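Local coordinates for tyrosine specific protein phosphatase (Trypanosoma cruzi, PDB 4AZ1) that probably removes phosphate from phosphotyrosine residues of proteins, at residues V259-A262 / M263-R267. Residues are numbered along the deposited sequence; the frame is centred on the assembly and turned at random.
Sequences VVSA and MRRQR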
ATOM      1  N   VAL A 259      20.851   5.665 -27.462  1.00 37.45           N
ATOM      2  CA  VAL A 259      19.962   6.047 -26.377  1.00 35.83           C
ATOM      3  C   VAL A 259      19.435   4.826 -25.628  1.00 36.84           C
ATOM      4  O   VAL A 259      19.463   4.785 -24.395  1.00 38.54           O
ATOM      5  CB  VAL A 259      18.775   6.862 -26.916  1.00 40.85           C
ATOM      6  CG1 VAL A 259      17.590   6.792 -25.967  1.00 40.42           C
ATOM      7  CG2 VAL A 259      19.203   8.306 -27.138  1.00 41.79           C
ATOM      8  N   VAL A 260      18.966   3.825 -26.364  1.00 36.84           N
ATOM      9  CA  VAL A 260      18.446   2.631 -25.710  1.00 39.61           C
ATOM     10  C   VAL A 260      19.574   1.876 -25.011  1.00 39.14           C
ATOM     11  O   VAL A 260      19.393   1.368 -23.903  1.00 33.19           O
ATOM     12  CB  VAL A 260      17.649   1.745 -26.689  1.00 35.55           C
ATOM     13  CG1 VAL A 260      17.219   0.433 -26.026  1.00 30.24           C
ATOM     14  CG2 VAL A 260      16.419   2.507 -27.152  1.00 26.32           C
ATOM     15  N   SER A 261      20.751   1.852 -25.630  1.00 32.71           N
ATOM     16  CA  SER A 261      21.890   1.180 -25.024  1.00 40.52           C
ATOM     17  C   SER A 261      22.218   1.811 -23.668  1.00 40.78           C
ATOM     18  O   SER A 261      22.449   1.108 -22.678  1.00 49.38           O
ATOM     19  CB  SER A 261      23.096   1.239 -25.958  1.00 48.05           C
ATOM     20  OG  SER A 261      23.723  -0.023 -26.038  1.00 65.36           O
ATOM     21  N   ALA A 262      22.206   3.137 -23.615  1.00 33.73           N
ATOM     22  CA  ALA A 262      22.506   3.852 -22.370  1.00 42.10           C
ATOM     23  C   ALA A 262      21.406   3.698 -21.310  1.00 40.15           C
ATOM     24  O   ALA A 262      21.690   3.687 -20.112  1.00 45.51           O
ATOM     25  CB  ALA A 262      22.784   5.320 -22.648  1.00 35.93           C
ATOM     26  N   MET A 263      20.153   3.599 -21.742  1.00 43.98           N
ATOM     27  CA  MET A 263      19.073   3.340 -20.798  1.00 40.59           C
ATOM     28  C   MET A 263      19.250   1.950 -20.194  1.00 40.27           C
ATOM     29  O   MET A 263      19.072   1.759 -18.993  1.00 39.07           O
ATOM     30  CB  MET A 263      17.707   3.418 -21.490  1.00 37.82           C
ATOM     31  CG  MET A 263      17.250   4.818 -21.853  1.00 42.67           C
ATOM     32  SD  MET A 263      15.516   4.825 -22.372  1.00 44.00           S
ATOM     33  CE  MET A 263      15.560   3.611 -23.704  1.00 35.48           C
ATOM     34  N   ARG A 264      19.591   0.981 -21.040  1.00 38.90           N
ATOM     35  CA  ARG A 264      19.786  -0.398 -20.597  1.00 40.39           C
ATOM     36  C   ARG A 264      20.890  -0.568 -19.549  1.00 32.55           C
ATOM     37  O   ARG A 264      20.810  -1.456 -18.697  1.00 50.04           O
ATOM     38  CB  ARG A 264      20.040  -1.316 -21.805  1.00 42.88           C
ATOM     39  CG  ARG A 264      18.757  -1.891 -22.338  1.00 48.73           C
ATOM     40  CD  ARG A 264      18.877  -2.622 -23.670  1.00 54.35           C
ATOM     41  NE  ARG A 264      17.557  -3.154 -24.022  1.00 57.78           N
ATOM     42  CZ  ARG A 264      17.217  -4.436 -23.938  1.00 51.04           C
ATOM     43  NH1 ARG A 264      18.122  -5.337 -23.561  1.00 49.42           N
ATOM     44  NH2 ARG A 264      15.983  -4.823 -24.253  1.00 49.40           N
ATOM     45  N   ARG A 265      21.914   0.280 -19.605  1.00 40.65           N
ATOM     46  CA  ARG A 265      22.987   0.220 -18.614  1.00 46.09           C
ATOM     47  C   ARG A 265      22.489   0.706 -17.262  1.00 46.76           C
ATOM     48  O   ARG A 265      23.098   0.420 -16.229  1.00 50.51           O
ATOM     49  CB  ARG A 265      24.190   1.076 -19.034  1.00 51.42           C
ATOM     50  CG  ARG A 265      25.026   0.514 -20.171  1.00 55.33           C
ATOM     51  CD  ARG A 265      26.294   1.357 -20.401  1.00 63.66           C
ATOM     52  NE  ARG A 265      26.025   2.619 -21.101  1.00 68.03           N
ATOM     53  CZ  ARG A 265      26.034   2.762 -22.428  1.00 69.20           C
ATOM     54  NH1 ARG A 265      26.289   1.725 -23.223  1.00 54.95           N
ATOM     55  NH2 ARG A 265      25.785   3.948 -22.969  1.00 72.18           N
ATOM     56  N   GLN A 266      21.392   1.454 -17.267  1.00 40.14           N
ATOM     57  CA  GLN A 266      20.912   2.070 -16.032  1.00 44.53           C
ATOM     58  C   GLN A 266      19.709   1.330 -15.450  1.00 40.13           C
ATOM     59  O   GLN A 266      19.416   1.438 -14.262  1.00 41.21           O
ATOM     60  CB  GLN A 266      20.577   3.543 -16.280  1.00 40.23           C
ATOM     61  CG  GLN A 266      21.770   4.414 -16.666  1.00 51.39           C
ATOM     62  CD  GLN A 266      21.338   5.819 -17.042  1.00 56.51           C
ATOM     63  OE1 GLN A 266      21.021   6.636 -16.177  1.00 54.55           O
ATOM     64  NE2 GLN A 266      21.303   6.101 -18.340  1.00 57.61           N
ATOM     65  N   ARG A 267      19.008   0.585 -16.300  1.00 37.90           N
ATOM     66  CA  ARG A 267      17.927  -0.298 -15.856  1.00 38.32           C
ATOM     67  C   ARG A 267      17.845  -1.475 -16.822  1.00 39.40           C
ATOM     68  O   ARG A 267      17.412  -1.324 -17.966  1.00 38.42           O
ATOM     69  CB  ARG A 267      16.580   0.438 -15.810  1.00 31.16           C
ATOM     70  CG  ARG A 267      15.398  -0.429 -15.331  1.00 33.14           C
ATOM     71  CD  ARG A 267      14.197   0.441 -14.955  1.00 31.95           C
ATOM     72  NE  ARG A 267      12.966  -0.323 -14.716  1.00 30.99           N
ATOM     73  CZ  ARG A 267      12.601  -0.837 -13.541  1.00 35.47           C
ATOM     74  NH1 ARG A 267      13.391  -0.699 -12.477  1.00 35.69           N
ATOM     75  NH2 ARG A 267      11.451  -1.507 -13.437  1.00 32.10           N
TER
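Gln266 and Ala262 meet in the C-terminal part of helix 255-266 of the protein tyrosine phosphatase fold, where a side chain takes up a backbone carbonyl. Three i to i+4 bonds precede them, from Met263, Arg264 and Arg265 N back to Val259, Val260 and Ser261 O. At the next carbonyl the side chain takes over, for Gln266 N bonds to Met263 O instead: Gln266 NE2 donates to Ala262 O at 3.0 Å. That bond is nearly straight at the hydrogen (164°), yet the donor sits well above the carbonyl plane while the oxygen lies close to the amide plane of Gln266. Arg265 bends at chi3 (-76°), folding its guanidinium back so that one face lies over Ser261 O, with NH2 3.3 Å from Ala262 CB. On the buried side Met263 likewise turns at chi3, and its CE reaches 3.7 Å from Val260 CG2. Arg264 instead runs extended alongside Val260, whose CG1 comes near the guanidinium edge; Arg264 NH1 forms a salt bridge with Glu32 OE2, and Arg264 NH2 a hydrogen bond to Val271 O. The Gln266 amide is held at both ends, since OE1 accepts from Asp83 N. In the backbone, Met263 O accepts from both Gln266 N and Arg267 N, each at 2.9 Å.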